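Local coordinates for mitochondrial RNA-binding protein 2 (Trypanosoma brucei, PDB 2GIA) that binds guide RNA together with its partner MRP1 and probably helps match it to messenger RNA during mitochondrial RNA editing, at residues F105-E110 / L176-T181; G59-R63 / W164-F168; T142-P146 / D159-E163; F70-H76 / R91-L97. All coordinates share one frame; numbering follows the deposited sequence.

Overall arrangement
Following the chain, segment 59-63 opens interaction 2 in the first antiparallel sheet. Interaction 4 then closes the hairpin of strands 70-78 and 89-97 in the same sheet. Helix 101-109 comes next and opens interaction 1. In the second sheet, interaction 3 pairs 142-146 with 159-163; the chain then closes interaction 2 at 164-168 and interaction 1 at 176-181, on the last helix. Interactions 3 and 4 therefore nest in the loop of interaction 2, and interaction 3 also nests in that of interaction 1; interactions 1 and 2 cross. Interactions 3 and 4 hold strands together within each sheet, interaction 2 packs sheet on sheet, and interaction 1 joins helix 101-109 to helix 170-187.

Interaction 1: F105-E110 / L176-T181; sequences FLAVLE and LQRFLT
Leu109 and Gln177 mark the closest backbone approach of two roughly antiparallel helical segments, 105-109 and 176-181, whose axes come within 10.0 Å at 145°. Between them sits the Leu180 methyl CD1, which lies 3.6 Å from Phe105 CB and also meets Leu109 CD1. Leu109 CD1 rests against the opposite helix itself, 3.8 Å from Gln177 CA, and touches Leu176 CG as well. Leu106 and Leu180 run past one another head to tail, Leu106 CD2 lying 3.7 Å from Leu180 CB.

The polar side is built round Gln177. With its CG anti to the backbone N (chi1 -164°) and a bend at the next bond, the Gln177 side chain crosses that of Glu110 at about a right angle. Gln177 NE2 donates to Glu110 OE2 at 2.9 Å; the acceptor lies in the amide plane, but the donor meets the carboxylate on its anti side, 32° out of plane. The same OE2 is also hydrogen-bonded to His137 of the MRP1 chain. At the other end of the amide, Gln177 OE1 accepts from Arg178 NH1 at 3.0 Å on an in-plane lone pair, so bonds at both ends fix its rotation. Phe127 of strand 123-129 packs against Phe105, Leu109 and Leu176. This is the helix-helix contact of the Whirly-type fold, its polar side turned to a neighbouring MRP1 subunit.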
loop_
_atom_site.group_PDB
_atom_site.type_symbol
_atom_site.label_atom_id
_atom_site.label_comp_id
_atom_site.label_asym_id
_atom_site.label_seq_id
_atom_site.Cartn_x
_atom_site.Cartn_y
_atom_site.Cartn_z
ATOM N N PHE D 105 -7.328 15.953 5.637
ATOM C CA PHE D 105 -7.891 14.954 6.545
ATOM C C PHE D 105 -6.788 13.948 6.872
ATOM O O PHE D 105 -6.639 13.551 8.024
ATOM C CB PHE D 105 -9.065 14.236 5.888
ATOM C CG PHE D 105 -10.406 14.924 6.139
ATOM C CD1 PHE D 105 -11.268 14.443 7.117
ATOM C CD2 PHE D 105 -10.764 16.053 5.419
ATOM C CE1 PHE D 105 -12.506 15.102 7.373
ATOM C CE2 PHE D 105 -11.994 16.722 5.659
ATOM C CZ PHE D 105 -12.848 16.240 6.634
ATOM N N LEU D 106 -6.014 13.530 5.860
ATOM C CA LEU D 106 -4.939 12.565 6.111
ATOM C C LEU D 106 -3.967 13.148 7.120
ATOM O O LEU D 106 -3.457 12.436 8.010
ATOM C CB LEU D 106 -4.199 12.187 4.780
ATOM C CG LEU D 106 -5.040 11.188 3.947
ATOM C CD1 LEU D 106 -4.442 11.081 2.524
ATOM C CD2 LEU D 106 -5.068 9.790 4.618
ATOM N N ALA D 107 -3.689 14.453 6.997
ATOM C CA ALA D 107 -2.737 15.055 7.923
ATOM C C ALA D 107 -3.206 14.922 9.378
ATOM O O ALA D 107 -2.379 14.756 10.277
ATOM C CB ALA D 107 -2.472 16.532 7.558
ATOM N N VAL D 108 -4.520 14.970 9.606
ATOM C CA VAL D 108 -5.042 14.827 10.962
ATOM C C VAL D 108 -4.939 13.354 11.397
ATOM O O VAL D 108 -4.433 13.060 12.482
ATOM C CB VAL D 108 -6.518 15.332 11.063
ATOM C CG1 VAL D 108 -7.127 14.981 12.456
ATOM C CG2 VAL D 108 -6.560 16.876 10.827
ATOM N N LEU D 109 -5.371 12.433 10.536
ATOM C CA LEU D 109 -5.312 11.001 10.843
ATOM C C LEU D 109 -3.876 10.536 11.107
ATOM O O LEU D 109 -3.645 9.663 11.927
ATOM C CB LEU D 109 -5.901 10.187 9.656
ATOM C CG LEU D 109 -7.409 10.431 9.447
ATOM C CD1 LEU D 109 -7.921 10.011 8.057
ATOM C CD2 LEU D 109 -8.135 9.632 10.505
ATOM N N GLU D 110 -2.917 11.145 10.433
ATOM C CA GLU D 110 -1.530 10.707 10.573
ATOM C C GLU D 110 -0.773 11.453 11.656
ATOM O O GLU D 110 0.419 11.248 11.815
ATOM C CB GLU D 110 -0.795 10.787 9.196
ATOM C CG GLU D 110 -1.395 9.813 8.166
ATOM C CD GLU D 110 -0.869 10.052 6.770
ATOM O OE1 GLU D 110 0.192 10.694 6.657
ATOM O OE2 GLU D 110 -1.498 9.600 5.787
ATOM N N LEU D 176 -10.914 4.995 7.642
ATOM C CA LEU D 176 -10.938 6.263 6.914
ATOM C C LEU D 176 -9.535 6.584 6.368
ATOM O O LEU D 176 -9.412 7.062 5.248
ATOM C CB LEU D 176 -11.436 7.400 7.842
ATOM C CG LEU D 176 -11.507 8.796 7.196
ATOM C CD1 LEU D 176 -12.568 8.813 6.079
ATOM C CD2 LEU D 176 -11.820 9.837 8.280
ATOM N N GLN D 177 -8.477 6.317 7.145
ATOM C CA GLN D 177 -7.135 6.620 6.651
ATOM C C GLN D 177 -6.811 5.767 5.404
ATOM O O GLN D 177 -6.240 6.275 4.441
ATOM C CB GLN D 177 -6.084 6.407 7.783
ATOM C CG GLN D 177 -4.641 7.056 7.549
ATOM C CD GLN D 177 -3.751 6.294 6.540
ATOM O OE1 GLN D 177 -3.914 5.095 6.352
ATOM N NE2 GLN D 177 -2.774 6.996 5.916
ATOM N N ARG D 178 -7.168 4.477 5.414
ATOM C CA ARG D 178 -6.876 3.628 4.228
ATOM C C ARG D 178 -7.756 4.035 3.047
ATOM O O ARG D 178 -7.319 4.029 1.891
ATOM C CB ARG D 178 -7.084 2.132 4.553
ATOM C CG ARG D 178 -6.161 1.611 5.693
ATOM C CD ARG D 178 -4.709 2.149 5.549
ATOM N NE ARG D 178 -4.030 1.761 4.290
ATOM C CZ ARG D 178 -2.921 2.347 3.816
ATOM N NH1 ARG D 178 -2.356 3.367 4.477
ATOM N NH2 ARG D 178 -2.317 1.865 2.722
ATOM N N PHE D 179 -9.015 4.353 3.335
ATOM C CA PHE D 179 -9.933 4.768 2.285
ATOM C C PHE D 179 -9.415 6.030 1.585
ATOM O O PHE D 179 -9.351 6.074 0.359
ATOM C CB PHE D 179 -11.330 5.049 2.868
ATOM C CG PHE D 179 -12.322 5.531 1.821
ATOM C CD1 PHE D 179 -12.528 6.896 1.619
ATOM C CD2 PHE D 179 -13.039 4.627 1.056
ATOM C CE1 PHE D 179 -13.447 7.340 0.673
ATOM C CE2 PHE D 179 -13.975 5.048 0.098
ATOM C CZ PHE D 179 -14.183 6.416 -0.093
ATOM N N LEU D 180 -9.053 7.050 2.368
ATOM C CA LEU D 180 -8.525 8.289 1.812
ATOM C C LEU D 180 -7.206 8.020 1.098
ATOM O O LEU D 180 -6.902 8.648 0.076
ATOM C CB LEU D 180 -8.287 9.339 2.910
ATOM C CG LEU D 180 -9.620 9.848 3.501
ATOM C CD1 LEU D 180 -9.347 10.857 4.555
ATOM C CD2 LEU D 180 -10.515 10.448 2.393
ATOM N N THR D 181 -6.393 7.124 1.649
ATOM C CA THR D 181 -5.115 6.786 0.962
ATOM C C THR D 181 -5.418 6.215 -0.429
ATOM O O THR D 181 -4.779 6.615 -1.432
ATOM C CB THR D 181 -4.315 5.792 1.803
ATOM O OG1 THR D 181 -3.832 6.487 2.977
ATOM C CG2 THR D 181 -3.084 5.231 1.000
#

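Interaction 2: G59-R63 / W164-F168; sequences GHLLR and WTVEF
Trp164 NE1 is hydrogen-bonded to Ser143 OG, a bond to the neighbouring strand that steadies the indole while its far end meets Leu62. No hydrogen bond passes between segments 59-63 and 164-168; the contact is made by side chains filling the space between two strand segments whose axes come within 8.7 Å. Leu62 does most of the work. Its CG lies anti to the backbone N (chi1 -179°), which carries the isobutyl group out toward the other strand. Leu62 CD1 meets the six-membered ring of Trp164, 3.9 Å from Trp164 CZ3. Leu62 CD2 takes the other direction, 3.8 Å from Phe168 CZ and 3.9 Å from Val166 CG1. Both aromatic side chains cross the leucine at about a right angle, and Val166 lies between them along the strand.

Nearer the start of segment 59-63, the His60 ring comes up to the other strand, His60 NE2 lying 3.9 Å from Thr165 O without a hydrogen bond and His60 CD2 4.2 Å from Val166 CG2. The rings of Tyr75 and His50 also meet it. Leu73 and Leu139 extend the apolar layer, touching Leu62 and Trp164 respectively. The strands cross at 73°, the steep crossed packing of two antiparallel sheets face to face.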
loop_
_atom_site.group_PDB
_atom_site.type_symbol
_atom_site.label_atom_id
_atom_site.label_comp_id
_atom_site.label_asym_id
_atom_site.label_seq_id
_atom_site.Cartn_x
_atom_site.Cartn_y
_atom_site.Cartn_z
ATOM N N GLY D 59 -29.445 6.849 16.900
ATOM C CA GLY D 59 -28.730 5.971 15.992
ATOM C C GLY D 59 -28.519 6.645 14.643
ATOM O O GLY D 59 -29.408 7.327 14.133
ATOM N N HIS D 60 -27.340 6.468 14.056
ATOM C CA HIS D 60 -27.051 7.085 12.770
ATOM C C HIS D 60 -26.077 6.232 11.949
ATOM O O HIS D 60 -25.450 5.296 12.461
ATOM C CB HIS D 60 -26.462 8.507 12.949
ATOM C CG HIS D 60 -25.249 8.554 13.827
ATOM N ND1 HIS D 60 -25.321 8.737 15.192
ATOM C CD2 HIS D 60 -23.934 8.399 13.538
ATOM C CE1 HIS D 60 -24.103 8.689 15.707
ATOM N NE2 HIS D 60 -23.245 8.484 14.725
ATOM N N LEU D 61 -26.002 6.566 10.670
ATOM C CA LEU D 61 -25.124 5.893 9.730
ATOM C C LEU D 61 -24.420 6.947 8.880
ATOM O O LEU D 61 -25.060 7.897 8.376
ATOM C CB LEU D 61 -25.930 4.969 8.807
ATOM C CG LEU D 61 -25.248 4.472 7.520
ATOM C CD1 LEU D 61 -24.128 3.449 7.831
ATOM C CD2 LEU D 61 -26.305 3.832 6.637
ATOM N N LEU D 62 -23.102 6.805 8.746
ATOM C CA LEU D 62 -22.354 7.698 7.874
ATOM C C LEU D 62 -21.751 6.790 6.826
ATOM O O LEU D 62 -21.065 5.805 7.169
ATOM C CB LEU D 62 -21.225 8.427 8.613
ATOM C CG LEU D 62 -20.418 9.395 7.720
ATOM C CD1 LEU D 62 -21.261 10.623 7.361
ATOM C CD2 LEU D 62 -19.180 9.852 8.450
ATOM N N ARG D 63 -22.058 7.062 5.557
ATOM C CA ARG D 63 -21.465 6.278 4.499
ATOM C C ARG D 63 -20.441 7.243 3.918
ATOM O O ARG D 63 -20.730 8.449 3.742
ATOM C CB ARG D 63 -22.501 5.867 3.464
ATOM C CG ARG D 63 -23.599 4.917 4.026
ATOM C CD ARG D 63 -24.390 4.250 2.888
ATOM N NE ARG D 63 -23.539 3.301 2.168
ATOM C CZ ARG D 63 -23.204 3.372 0.879
ATOM N NH1 ARG D 63 -23.644 4.360 0.105
ATOM N NH2 ARG D 63 -22.420 2.438 0.353
ATOM N N TRP D 164 -24.694 17.732 13.494
ATOM C CA TRP D 164 -24.460 16.304 13.675
ATOM C C TRP D 164 -22.988 16.027 13.955
ATOM O O TRP D 164 -22.127 16.819 13.581
ATOM C CB TRP D 164 -24.928 15.542 12.436
ATOM C CG TRP D 164 -24.347 16.044 11.127
ATOM C CD1 TRP D 164 -24.742 17.148 10.404
ATOM C CD2 TRP D 164 -23.332 15.393 10.343
ATOM N NE1 TRP D 164 -24.039 17.210 9.215
ATOM C CE2 TRP D 164 -23.168 16.155 9.158
ATOM C CE3 TRP D 164 -22.545 14.250 10.535
ATOM C CZ2 TRP D 164 -22.250 15.787 8.158
ATOM C CZ3 TRP D 164 -21.639 13.887 9.542
ATOM C CH2 TRP D 164 -21.495 14.659 8.371
ATOM N N THR D 165 -22.720 14.904 14.619
ATOM C CA THR D 165 -21.357 14.497 14.997
ATOM C C THR D 165 -21.190 13.008 14.742
ATOM O O THR D 165 -22.111 12.231 15.024
ATOM C CB THR D 165 -21.092 14.691 16.528
ATOM O OG1 THR D 165 -21.251 16.064 16.885
ATOM C CG2 THR D 165 -19.670 14.291 16.892
ATOM N N VAL D 166 -20.022 12.606 14.230
ATOM C CA VAL D 166 -19.751 11.184 14.014
ATOM C C VAL D 166 -18.398 10.891 14.656
ATOM O O VAL D 166 -17.398 11.511 14.305
ATOM C CB VAL D 166 -19.704 10.805 12.510
ATOM C CG1 VAL D 166 -19.309 9.324 12.349
ATOM C CG2 VAL D 166 -21.080 11.017 11.876
ATOM N N GLU D 167 -18.388 9.978 15.621
ATOM C CA GLU D 167 -17.177 9.576 16.312
ATOM C C GLU D 167 -16.542 8.425 15.507
ATOM O O GLU D 167 -17.240 7.536 15.012
ATOM C CB GLU D 167 -17.493 9.040 17.725
ATOM C CG GLU D 167 -18.084 10.061 18.723
ATOM C CD GLU D 167 -17.216 11.293 18.889
ATOM O OE1 GLU D 167 -15.995 11.244 18.600
ATOM O OE2 GLU D 167 -17.753 12.327 19.317
ATOM N N PHE D 168 -15.229 8.446 15.389
ATOM C CA PHE D 168 -14.517 7.391 14.693
ATOM C C PHE D 168 -13.640 6.701 15.730
ATOM O O PHE D 168 -12.706 7.331 16.234
ATOM C CB PHE D 168 -13.605 7.983 13.606
ATOM C CG PHE D 168 -14.338 8.459 12.383
ATOM C CD1 PHE D 168 -14.276 7.728 11.187
ATOM C CD2 PHE D 168 -15.101 9.632 12.427
ATOM C CE1 PHE D 168 -14.971 8.170 10.052
ATOM C CE2 PHE D 168 -15.807 10.087 11.303
ATOM C CZ PHE D 168 -15.744 9.363 10.112
#

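Interaction 3: T142-P146 / D159-E163; sequences TSTRP and DETFE
A beta hairpin is formed by the third and fourth strands of the second sheet, which pair here through Ser143 with Phe162 and Arg145 with Glu160, next to a connection, residues 147-158, that is not modelled. Ser143 and Phe162 form one hydrogen-bonded pair: Ser143 N donates to Phe162 O at 2.7 Å, and Phe162 N returns the bond to Ser143 O at 2.8 Å. Arg145 and Glu160 form the next such pair, with Arg145 N to Glu160 O at 2.8 Å and Glu160 N to Arg145 O at 2.6 Å. Between them stands the non-hydrogen-bonded pair Thr144 and Thr161.

Ser143 O has a second donor. Because Thr161 holds OG1 anti to its backbone N (chi1 -175°), the hydroxyl turns back over the neighbouring strand, and Thr161 OG1 gives Ser143 O a bond of 3.2 Å. It arrives from the opposite face of the carbonyl to Phe162 N, so two donors grip this oxygen.

On the side of the sheet shared by Ser143 and Phe162, Arg145 and Glu160 lie across each other obliquely, guanidinium and carboxylate planes only 24° apart. Glu160 OE1 sits over one face of the guanidinium, 3.4 Å from Arg145 NE. No N-H points at it, so the salt bridge rests on charge alone. Ser143 and Phe162 also lean on the first sheet, both touching Val93. On the other side of the sheet, Thr142 and Glu163 lie side by side, Thr142 CG2 3.3 Å from Glu163 CG.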
loop_
_atom_site.group_PDB
_atom_site.type_symbol
_atom_site.label_atom_id
_atom_site.label_comp_id
_atom_site.label_asym_id
_atom_site.label_seq_id
_atom_site.Cartn_x
_atom_site.Cartn_y
_atom_site.Cartn_z
ATOM N N THR D 142 -22.095 21.395 11.231
ATOM C CA THR D 142 -23.349 22.125 11.352
ATOM C C THR D 142 -23.730 22.366 9.908
ATOM O O THR D 142 -23.056 23.115 9.219
ATOM C CB THR D 142 -23.171 23.487 12.047
ATOM O OG1 THR D 142 -22.063 24.181 11.470
ATOM C CG2 THR D 142 -22.930 23.305 13.503
ATOM N N SER D 143 -24.771 21.697 9.431
ATOM C CA SER D 143 -25.211 21.887 8.044
ATOM C C SER D 143 -26.319 22.941 7.966
ATOM O O SER D 143 -27.021 23.190 8.957
ATOM C CB SER D 143 -25.751 20.578 7.449
ATOM O OG SER D 143 -24.737 19.587 7.355
ATOM N N THR D 144 -26.457 23.552 6.791
ATOM C CA THR D 144 -27.492 24.559 6.558
ATOM C C THR D 144 -28.023 24.450 5.134
ATOM O O THR D 144 -27.294 24.068 4.211
ATOM C CB THR D 144 -26.983 26.002 6.775
ATOM O OG1 THR D 144 -25.897 26.270 5.882
ATOM C CG2 THR D 144 -26.528 26.200 8.221
ATOM N N ARG D 145 -29.300 24.778 4.971
ATOM C CA ARG D 145 -29.968 24.721 3.674
ATOM C C ARG D 145 -31.079 25.766 3.648
ATOM O O ARG D 145 -31.497 26.263 4.699
ATOM C CB ARG D 145 -30.590 23.339 3.468
ATOM C CG ARG D 145 -31.488 22.929 4.623
ATOM C CD ARG D 145 -32.055 21.529 4.458
ATOM N NE ARG D 145 -33.028 21.449 3.376
ATOM C CZ ARG D 145 -33.725 20.353 3.085
ATOM N NH1 ARG D 145 -33.543 19.248 3.810
ATOM N NH2 ARG D 145 -34.600 20.360 2.076
ATOM N N PRO D 146 -31.571 26.116 2.444
ATOM C CA PRO D 146 -32.647 27.109 2.314
ATOM C C PRO D 146 -33.970 26.587 2.904
ATOM O O PRO D 146 -35.063 26.920 2.441
ATOM C CB PRO D 146 -32.719 27.340 0.802
ATOM C CG PRO D 146 -32.272 26.008 0.233
ATOM C CD PRO D 146 -31.094 25.677 1.120
ATOM N N ASP D 159 -34.553 29.367 6.267
ATOM C CA ASP D 159 -33.174 28.952 6.495
ATOM C C ASP D 159 -33.130 27.803 7.498
ATOM O O ASP D 159 -33.455 27.970 8.676
ATOM C CB ASP D 159 -32.356 30.129 7.015
ATOM C CG ASP D 159 -30.908 29.772 7.225
ATOM O OD1 ASP D 159 -30.238 29.418 6.225
ATOM O OD2 ASP D 159 -30.450 29.840 8.390
ATOM N N GLU D 160 -32.709 26.637 7.024
ATOM C CA GLU D 160 -32.662 25.445 7.858
ATOM C C GLU D 160 -31.257 25.063 8.294
ATOM O O GLU D 160 -30.285 25.310 7.590
ATOM C CB GLU D 160 -33.300 24.287 7.108
ATOM C CG GLU D 160 -34.701 24.598 6.616
ATOM C CD GLU D 160 -35.172 23.603 5.580
ATOM O OE1 GLU D 160 -35.174 22.389 5.879
ATOM O OE2 GLU D 160 -35.537 24.034 4.464
ATOM N N THR D 161 -31.168 24.444 9.463
ATOM C CA THR D 161 -29.886 24.045 10.015
ATOM C C THR D 161 -29.975 22.675 10.688
ATOM O O THR D 161 -30.990 22.343 11.309
ATOM C CB THR D 161 -29.410 25.084 11.044
ATOM O OG1 THR D 161 -28.103 24.743 11.506
ATOM C CG2 THR D 161 -30.346 25.109 12.232
ATOM N N PHE D 162 -28.912 21.881 10.554
ATOM C CA PHE D 162 -28.860 20.555 11.168
ATOM C C PHE D 162 -27.441 20.255 11.677
ATOM O O PHE D 162 -26.487 20.227 10.893
ATOM C CB PHE D 162 -29.301 19.469 10.166
ATOM C CG PHE D 162 -29.203 18.068 10.713
ATOM C CD1 PHE D 162 -29.844 17.724 11.903
ATOM C CD2 PHE D 162 -28.441 17.100 10.061
ATOM C CE1 PHE D 162 -29.726 16.435 12.439
ATOM C CE2 PHE D 162 -28.316 15.810 10.589
ATOM C CZ PHE D 162 -28.960 15.476 11.779
ATOM N N GLU D 163 -27.318 20.045 12.985
ATOM C CA GLU D 163 -26.040 19.755 13.615
ATOM C C GLU D 163 -25.860 18.259 13.849
ATOM O O GLU D 163 -26.762 17.585 14.347
ATOM C CB GLU D 163 -25.944 20.488 14.945
ATOM C CG GLU D 163 -25.622 21.968 14.814
ATOM C CD GLU D 163 -25.603 22.672 16.166
ATOM O OE1 GLU D 163 -25.211 22.027 17.166
ATOM O OE2 GLU D 163 -25.970 23.865 16.235
#

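Interaction 4: F70-H76 / R91-L97; sequences FVVLDYH and RVVSVML
Ser94 OG donates to Asp74 OD1 at 2.8 Å, nearly in line with the carboxylate C-O bond, and ties together the side chains of a non-hydrogen-bonded pair. Arg91 adds a long salt bridge, its NE 3.8 Å from the same Asp74 OD1, with the guanidinium almost perpendicular to the carboxylate (88°). Arg91 CG lies over one face of the His76 ring. At the far end, Met96 SD stands 5.0 Å from the centroid of the Phe70 ring, above its face, a Met-aromatic contact. A bend at chi3 (-50°) brings Met96 CE over that ring.

The frame beneath is an antiparallel hairpin. Leu73 N to Val95 O (2.8 Å) and Val95 N to Leu73 O (2.9 Å) are typical of its backbone bonds. Near Tyr75 the register slips by one: Val92 N (2.8 Å) and Val93 N (3.2 Å) both donate to Tyr75 O, a classic beta bulge. Tyr75 CB packs on Val93 CG1. On the same side of the sheet, Leu97 CD1 touches both Val71 and Leu73.

Farther out, strand 60-67 pairs with the other edge of 70-76, Arg63 and Leu61 bonding the backbones of Asp74 and His76. Trp164 of the second sheet touches Val93 and Val95, and its ring meets that of Tyr75.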
loop_
_atom_site.group_PDB
_atom_site.type_symbol
_atom_site.label_atom_id
_atom_site.label_comp_id
_atom_site.label_asym_id
_atom_site.label_seq_id
_atom_site.Cartn_x
_atom_site.Cartn_y
_atom_site.Cartn_z
ATOM N N PHE D 70 -14.596 13.430 -5.791
ATOM C CA PHE D 70 -14.964 13.962 -4.482
ATOM C C PHE D 70 -15.062 12.849 -3.442
ATOM O O PHE D 70 -15.462 11.735 -3.771
ATOM C CB PHE D 70 -16.374 14.579 -4.506
ATOM C CG PHE D 70 -16.503 15.797 -5.371
ATOM C CD1 PHE D 70 -16.354 17.064 -4.824
ATOM C CD2 PHE D 70 -16.791 15.671 -6.728
ATOM C CE1 PHE D 70 -16.494 18.212 -5.620
ATOM C CE2 PHE D 70 -16.930 16.812 -7.548
ATOM C CZ PHE D 70 -16.781 18.079 -6.987
ATOM N N VAL D 71 -14.761 13.180 -2.190
ATOM C CA VAL D 71 -15.018 12.262 -1.105
ATOM C C VAL D 71 -16.385 12.795 -0.630
ATOM O O VAL D 71 -16.535 13.983 -0.332
ATOM C CB VAL D 71 -14.011 12.367 0.054
ATOM C CG1 VAL D 71 -14.556 11.613 1.318
ATOM C CG2 VAL D 71 -12.688 11.692 -0.369
ATOM N N VAL D 72 -17.375 11.922 -0.588
ATOM C CA VAL D 72 -18.704 12.305 -0.145
ATOM C C VAL D 72 -19.054 11.712 1.223
ATOM O O VAL D 72 -18.865 10.511 1.476
ATOM C CB VAL D 72 -19.739 11.832 -1.173
ATOM C CG1 VAL D 72 -21.113 12.457 -0.864
ATOM C CG2 VAL D 72 -19.265 12.184 -2.569
ATOM N N LEU D 73 -19.571 12.540 2.114
ATOM C CA LEU D 73 -19.972 12.048 3.415
ATOM C C LEU D 73 -21.515 12.069 3.414
ATOM O O LEU D 73 -22.118 13.140 3.337
ATOM C CB LEU D 73 -19.429 12.960 4.521
ATOM C CG LEU D 73 -17.952 13.373 4.400
ATOM C CD1 LEU D 73 -17.508 14.248 5.556
ATOM C CD2 LEU D 73 -17.110 12.079 4.364
ATOM N N ASP D 74 -22.147 10.894 3.438
ATOM C CA ASP D 74 -23.621 10.809 3.462
ATOM C C ASP D 74 -24.087 10.466 4.873
ATOM O O ASP D 74 -23.928 9.324 5.341
ATOM C CB ASP D 74 -24.142 9.738 2.506
ATOM C CG ASP D 74 -24.181 10.194 1.058
ATOM O OD1 ASP D 74 -23.946 11.370 0.773
ATOM O OD2 ASP D 74 -24.459 9.350 0.179
ATOM N N TYR D 75 -24.652 11.451 5.576
ATOM C CA TYR D 75 -25.130 11.208 6.929
ATOM C C TYR D 75 -26.613 10.800 6.973
ATOM O O TYR D 75 -27.470 11.455 6.354
ATOM C CB TYR D 75 -24.907 12.446 7.780
ATOM C CG TYR D 75 -25.347 12.256 9.198
ATOM C CD1 TYR D 75 -26.659 12.546 9.581
ATOM C CD2 TYR D 75 -24.463 11.764 10.167
ATOM C CE1 TYR D 75 -27.083 12.351 10.890
ATOM C CE2 TYR D 75 -24.868 11.579 11.479
ATOM C CZ TYR D 75 -26.188 11.874 11.835
ATOM O OH TYR D 75 -26.607 11.685 13.129
ATOM N N HIS D 76 -26.893 9.719 7.698
ATOM C CA HIS D 76 -28.238 9.159 7.849
ATOM C C HIS D 76 -28.646 9.015 9.320
ATOM O O HIS D 76 -27.806 8.750 10.178
ATOM C CB HIS D 76 -28.322 7.746 7.276
ATOM C CG HIS D 76 -27.760 7.607 5.898
ATOM N ND1 HIS D 76 -28.532 7.248 4.821
ATOM C CD2 HIS D 76 -26.494 7.725 5.434
ATOM C CE1 HIS D 76 -27.768 7.145 3.750
ATOM N NE2 HIS D 76 -26.526 7.429 4.094
ATOM N N ARG D 91 -31.237 9.138 4.613
ATOM C CA ARG D 91 -30.203 10.152 4.415
ATOM C C ARG D 91 -30.730 11.544 4.734
ATOM O O ARG D 91 -31.690 12.024 4.134
ATOM C CB ARG D 91 -29.709 10.069 2.980
ATOM C CG ARG D 91 -28.580 11.007 2.572
ATOM C CD ARG D 91 -28.133 10.572 1.179
ATOM N NE ARG D 91 -27.666 11.657 0.328
ATOM C CZ ARG D 91 -28.425 12.653 -0.113
ATOM N NH1 ARG D 91 -29.707 12.721 0.214
ATOM N NH2 ARG D 91 -27.898 13.584 -0.897
ATOM N N VAL D 92 -30.083 12.188 5.688
ATOM C CA VAL D 92 -30.473 13.513 6.137
ATOM C C VAL D 92 -29.683 14.604 5.454
ATOM O O VAL D 92 -30.225 15.661 5.086
ATOM C CB VAL D 92 -30.270 13.639 7.664
ATOM C CG1 VAL D 92 -30.428 15.083 8.092
ATOM C CG2 VAL D 92 -31.262 12.763 8.390
ATOM N N VAL D 93 -28.392 14.357 5.264
ATOM C CA VAL D 93 -27.542 15.358 4.643
ATOM C C VAL D 93 -26.310 14.745 3.979
ATOM O O VAL D 93 -25.812 13.709 4.424
ATOM C CB VAL D 93 -27.121 16.416 5.695
ATOM C CG1 VAL D 93 -26.309 15.770 6.802
ATOM C CG2 VAL D 93 -26.360 17.532 5.024
ATOM N N SER D 94 -25.839 15.381 2.908
ATOM C CA SER D 94 -24.688 14.896 2.158
ATOM C C SER D 94 -23.683 16.038 1.934
ATOM O O SER D 94 -24.033 17.110 1.419
ATOM C CB SER D 94 -25.203 14.297 0.848
ATOM O OG SER D 94 -24.190 14.002 -0.092
ATOM N N VAL D 95 -22.443 15.819 2.375
ATOM C CA VAL D 95 -21.358 16.803 2.251
ATOM C C VAL D 95 -20.368 16.330 1.184
ATOM O O VAL D 95 -19.881 15.185 1.221
ATOM C CB VAL D 95 -20.578 16.933 3.571
ATOM C CG1 VAL D 95 -19.403 17.912 3.398
ATOM C CG2 VAL D 95 -21.500 17.363 4.689
ATOM N N MET D 96 -20.047 17.191 0.235
ATOM C CA MET D 96 -19.110 16.774 -0.782
ATOM C C MET D 96 -17.830 17.522 -0.581
ATOM O O MET D 96 -17.809 18.742 -0.612
ATOM C CB MET D 96 -19.666 17.028 -2.162
ATOM C CG MET D 96 -20.964 16.306 -2.410
ATOM S SD MET D 96 -21.182 16.092 -4.187
ATOM C CE MET D 96 -20.886 17.779 -4.809
ATOM N N LEU D 97 -16.757 16.772 -0.362
ATOM C CA LEU D 97 -15.449 17.342 -0.129
ATOM C C LEU D 97 -14.608 17.237 -1.391
ATOM O O LEU D 97 -14.348 16.140 -1.890
ATOM C CB LEU D 97 -14.721 16.576 0.981
ATOM C CG LEU D 97 -15.397 16.297 2.332
ATOM C CD1 LEU D 97 -14.521 15.328 3.123
ATOM C CD2 LEU D 97 -15.588 17.589 3.103
#